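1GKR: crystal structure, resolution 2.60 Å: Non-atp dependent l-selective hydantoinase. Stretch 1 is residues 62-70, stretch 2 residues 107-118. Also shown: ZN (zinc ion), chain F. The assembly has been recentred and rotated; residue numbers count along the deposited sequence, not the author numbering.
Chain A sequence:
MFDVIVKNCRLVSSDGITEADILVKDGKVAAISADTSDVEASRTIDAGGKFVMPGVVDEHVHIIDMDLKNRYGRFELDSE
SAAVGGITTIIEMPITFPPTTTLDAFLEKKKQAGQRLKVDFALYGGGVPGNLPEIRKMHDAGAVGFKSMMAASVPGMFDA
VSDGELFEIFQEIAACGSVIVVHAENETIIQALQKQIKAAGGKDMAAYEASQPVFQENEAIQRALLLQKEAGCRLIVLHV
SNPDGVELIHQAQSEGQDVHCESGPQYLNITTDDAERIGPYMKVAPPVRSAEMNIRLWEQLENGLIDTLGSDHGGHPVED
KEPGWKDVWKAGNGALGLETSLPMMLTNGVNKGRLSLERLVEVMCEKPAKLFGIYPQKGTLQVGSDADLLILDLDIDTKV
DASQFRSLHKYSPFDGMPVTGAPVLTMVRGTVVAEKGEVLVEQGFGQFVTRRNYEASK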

# COMPACT_ATOMS: atom_id res chain seq x y z
N HIS A 62 14.03 -23.17 25.53
CA HIS A 62 14.93 -24.24 25.11
C HIS A 62 15.72 -24.77 26.32
O HIS A 62 16.92 -24.50 26.45
CB HIS A 62 15.95 -23.75 24.09
CG HIS A 62 15.36 -23.25 22.82
ND1 HIS A 62 14.88 -24.08 21.84
CD2 HIS A 62 15.24 -21.98 22.33
CE1 HIS A 62 14.50 -23.36 20.80
NE2 HIS A 62 14.71 -22.08 21.08
N ILE A 63 15.06 -25.47 27.24
CA ILE A 63 15.79 -26.03 28.36
C ILE A 63 16.59 -27.18 27.76
O ILE A 63 17.66 -27.51 28.26
CB ILE A 63 14.83 -26.55 29.45
CG1 ILE A 63 14.17 -25.36 30.15
CG2 ILE A 63 15.61 -27.41 30.45
CD1 ILE A 63 13.12 -25.76 31.16
N ILE A 64 16.07 -27.75 26.68
CA ILE A 64 16.69 -28.85 25.93
C ILE A 64 16.61 -30.18 26.63
O ILE A 64 15.86 -31.06 26.20
CB ILE A 64 18.17 -28.57 25.64
CG1 ILE A 64 18.36 -27.17 25.05
CG2 ILE A 64 18.70 -29.65 24.70
CD1 ILE A 64 18.13 -27.09 23.56
N ASP A 65 17.41 -30.33 27.70
CA ASP A 65 17.46 -31.54 28.52
C ASP A 65 17.73 -32.81 27.71
O ASP A 65 18.49 -32.79 26.74
CB ASP A 65 16.15 -31.69 29.30
CG ASP A 65 16.30 -32.51 30.60
OD1 ASP A 65 16.80 -31.95 31.60
OD2 ASP A 65 15.90 -33.69 30.62
N MET A 66 17.10 -33.90 28.11
CA MET A 66 17.25 -35.20 27.44
C MET A 66 18.71 -35.64 27.39
O MET A 66 19.47 -35.36 28.32
CB MET A 66 16.64 -35.14 26.05
CG MET A 66 15.19 -34.69 26.07
SD MET A 66 14.16 -35.62 27.26
CE MET A 66 13.51 -36.92 26.18
N ASP A 67 19.12 -36.32 26.33
CA ASP A 67 20.50 -36.80 26.23
C ASP A 67 21.58 -35.73 26.34
O ASP A 67 22.75 -36.04 26.54
CB ASP A 67 20.71 -37.61 24.94
CG ASP A 67 19.94 -38.92 24.93
OD1 ASP A 67 19.30 -39.26 25.95
OD2 ASP A 67 19.98 -39.61 23.88
N LEU A 68 21.18 -34.48 26.23
CA LEU A 68 22.14 -33.39 26.31
C LEU A 68 21.99 -32.60 27.59
O LEU A 68 22.52 -31.49 27.70
CB LEU A 68 21.95 -32.46 25.11
CG LEU A 68 21.96 -33.11 23.73
CD1 LEU A 68 21.65 -32.05 22.68
CD2 LEU A 68 23.31 -33.78 23.47
N LYS A 69 21.27 -33.15 28.56
CA LYS A 69 21.04 -32.40 29.78
C LYS A 69 22.28 -31.89 30.50
O LYS A 69 22.23 -30.81 31.09
CB LYS A 69 20.15 -33.20 30.73
CG LYS A 69 20.82 -34.33 31.46
CD LYS A 69 19.77 -35.22 32.14
CE LYS A 69 19.05 -36.08 31.11
NZ LYS A 69 17.96 -36.91 31.71
N ASN A 70 23.40 -32.60 30.46
CA ASN A 70 24.56 -32.09 31.16
C ASN A 70 25.34 -31.04 30.40
O ASN A 70 26.33 -30.51 30.89
CB ASN A 70 25.50 -33.24 31.54
CG ASN A 70 24.90 -34.13 32.59
OD1 ASN A 70 24.52 -33.67 33.67
ND2 ASN A 70 24.79 -35.43 32.28
N LEU A 107 6.34 -38.59 23.61
CA LEU A 107 5.84 -39.25 24.81
C LEU A 107 6.91 -39.38 25.89
O LEU A 107 6.62 -39.28 27.08
CB LEU A 107 5.31 -40.65 24.48
CG LEU A 107 3.83 -40.85 24.17
CD1 LEU A 107 3.02 -39.61 24.46
CD2 LEU A 107 3.70 -41.24 22.73
N GLU A 108 8.14 -39.61 25.45
CA GLU A 108 9.24 -39.76 26.39
C GLU A 108 9.57 -38.43 27.06
O GLU A 108 9.76 -38.38 28.27
CB GLU A 108 10.48 -40.32 25.69
CG GLU A 108 11.61 -40.75 26.62
CD GLU A 108 11.15 -41.71 27.73
OE1 GLU A 108 10.29 -42.58 27.46
OE2 GLU A 108 11.65 -41.59 28.88
N LYS A 109 9.62 -37.35 26.27
CA LYS A 109 9.93 -36.03 26.81
C LYS A 109 8.84 -35.60 27.80
O LYS A 109 9.13 -35.00 28.82
CB LYS A 109 10.07 -34.99 25.70
CG LYS A 109 10.56 -33.64 26.21
CD LYS A 109 10.53 -32.53 25.17
CE LYS A 109 11.80 -32.46 24.38
NZ LYS A 109 12.10 -31.07 23.95
N LYS A 110 7.60 -35.94 27.49
CA LYS A 110 6.48 -35.59 28.35
C LYS A 110 6.59 -36.27 29.71
O LYS A 110 6.32 -35.66 30.76
CB LYS A 110 5.18 -35.99 27.68
CG LYS A 110 3.95 -35.91 28.55
CD LYS A 110 2.76 -36.21 27.68
CE LYS A 110 1.54 -36.62 28.47
NZ LYS A 110 0.49 -37.04 27.49
N LYS A 111 6.99 -37.53 29.68
CA LYS A 111 7.15 -38.33 30.88
C LYS A 111 8.24 -37.71 31.74
O LYS A 111 8.04 -37.44 32.92
CB LYS A 111 7.53 -39.75 30.47
CG LYS A 111 7.63 -40.76 31.59
CD LYS A 111 7.94 -42.12 30.98
CE LYS A 111 8.65 -43.06 31.94
NZ LYS A 111 9.17 -44.26 31.20
N GLN A 112 9.39 -37.47 31.13
CA GLN A 112 10.53 -36.87 31.81
C GLN A 112 10.20 -35.50 32.38
O GLN A 112 10.37 -35.25 33.57
CB GLN A 112 11.69 -36.74 30.84
CG GLN A 112 12.22 -38.07 30.36
CD GLN A 112 13.34 -38.54 31.23
OE1 GLN A 112 13.21 -38.61 32.46
NE2 GLN A 112 14.47 -38.87 30.61
N ALA A 113 9.76 -34.60 31.49
CA ALA A 113 9.40 -33.24 31.87
C ALA A 113 8.46 -33.23 33.06
O ALA A 113 8.60 -32.42 33.98
CB ALA A 113 8.75 -32.54 30.69
N GLY A 114 7.48 -34.13 33.03
CA GLY A 114 6.52 -34.20 34.12
C GLY A 114 7.11 -34.63 35.45
O GLY A 114 6.59 -34.29 36.51
N GLN A 115 8.21 -35.36 35.41
CA GLN A 115 8.84 -35.83 36.63
C GLN A 115 9.86 -34.87 37.19
O GLN A 115 10.15 -34.91 38.39
CB GLN A 115 9.55 -37.16 36.38
CG GLN A 115 8.65 -38.30 36.00
CD GLN A 115 9.45 -39.52 35.53
OE1 GLN A 115 8.88 -40.56 35.19
NE2 GLN A 115 10.78 -39.39 35.52
N ARG A 116 10.40 -33.98 36.37
CA ARG A 116 11.42 -33.09 36.88
C ARG A 116 11.17 -31.59 36.86
O ARG A 116 11.86 -30.85 37.57
CB ARG A 116 12.74 -33.42 36.21
CG ARG A 116 13.25 -34.81 36.59
CD ARG A 116 14.58 -35.11 35.95
NE ARG A 116 14.43 -35.59 34.58
CZ ARG A 116 15.09 -35.09 33.54
NH1 ARG A 116 15.95 -34.09 33.72
NH2 ARG A 116 14.91 -35.60 32.33
N LEU A 117 10.21 -31.13 36.06
CA LEU A 117 9.91 -29.71 35.98
C LEU A 117 9.27 -29.18 37.25
O LEU A 117 8.55 -29.90 37.95
CB LEU A 117 9.00 -29.44 34.79
CG LEU A 117 9.76 -29.37 33.47
CD1 LEU A 117 8.79 -29.35 32.31
CD2 LEU A 117 10.66 -28.14 33.49
N LYS A 118 9.52 -27.91 37.55
CA LYS A 118 8.95 -27.31 38.75
C LYS A 118 7.84 -26.29 38.45
O LYS A 118 7.15 -25.84 39.36
CB LYS A 118 10.07 -26.67 39.59
CG LYS A 118 11.04 -27.66 40.23
CD LYS A 118 11.80 -26.98 41.37
CE LYS A 118 12.60 -27.95 42.22
NZ LYS A 118 13.87 -28.34 41.55
ZN ZN F . 14.75 -20.40 19.77
O HOH W 1 16.83 -19.46 18.73

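Contact between an irregular segment, residues 62-70, and the helix 107-116 with the two residues that follow it, in an L-selective hydantoinase. The two stretches bury 336 Å² between them, both sides summed, and the contact combines a methionine laid against the helix backbone, a charged cluster near the helix end and a small apolar contact just beyond it. The helix has already begun when the stretch opens, and Leu-107, exposed, does not reach the other segment. Glu-108 is the first residue to touch it: its CB points toward the segment, and its CG lies 4.3 Å from Met-66 CE, so the methylene part of this acidic side chain meets the methionine methyl. The main seat of that methyl is Lys-109. Met-66 CE stands 3.7 Å from Lys-109 CA and 4.0 Å from Lys-109 CB, close enough to pack on the helix backbone itself, and the CA atoms of these two residues are 7.4 Å apart. The CA-to-CB bond of Met-66 points sideways, but chi1 and chi2, both m, bring the end of the side chain nearer to the helix; Met-66 gives up 84 Å² here, the largest share of any residue in the contact. The ammonium of Lys-109 passes Ile-64 at a distance, its NZ 4.4 Å from Ile-64 O, too far for a hydrogen bond. Lys-110 and Lys-111 make no contact.

One turn on from Glu-108, Gln-112 again directs its CB toward the segment. Its CG lies 4.4 Å from Met-66 SD, and its NE2 is 4.2 Å from Lys-69 NZ, while Gln-112 OE1 accepts a weak hydrogen bond of 3.5 Å from Arg-116 NH2, linking successive turns of the helix through their side chains. Ala-113, Gly-114 and Gln-115 stay clear of the segment.

Arg-116, the last helical residue, makes the hydrogen-bonded salt bridge of the contact. Its guanidinium pairs with Asp-65 in a two-pronged arrangement: NH2 donates to Asp-65 OD2 at 2.7 Å and NH1 to Asp-65 OD1 at 3.1 Å, with a further weak bond from NH1 to Asp-65 OD2, also 3.1 Å. Asp-65 OD2 lies at the guanidinium edge, near its plane, where the N-H groups point. Asp-65 OD2 also accepts a hydrogen bond from Met-66 N at 2.8 Å, so the carboxylate ties its own loop together while it binds the helix. Lys-69 NZ sits 3.4 Å from Arg-116 NH2; both are donors, and no hydrogen bond forms. Both like charges lie near one carboxylate: Lys-69 NZ also makes a long salt bridge of 4.0 Å to Asp-65 OD2.

Leu-117 is the first residue to leave helical geometry. The end of its side chain comes nearer the segment than its sideways CB would suggest, and Leu-117 CD2 meets Ile-63 CD1 at 4.1 Å, an apolar contact between two buried residues. Lys-118 lies out of reach.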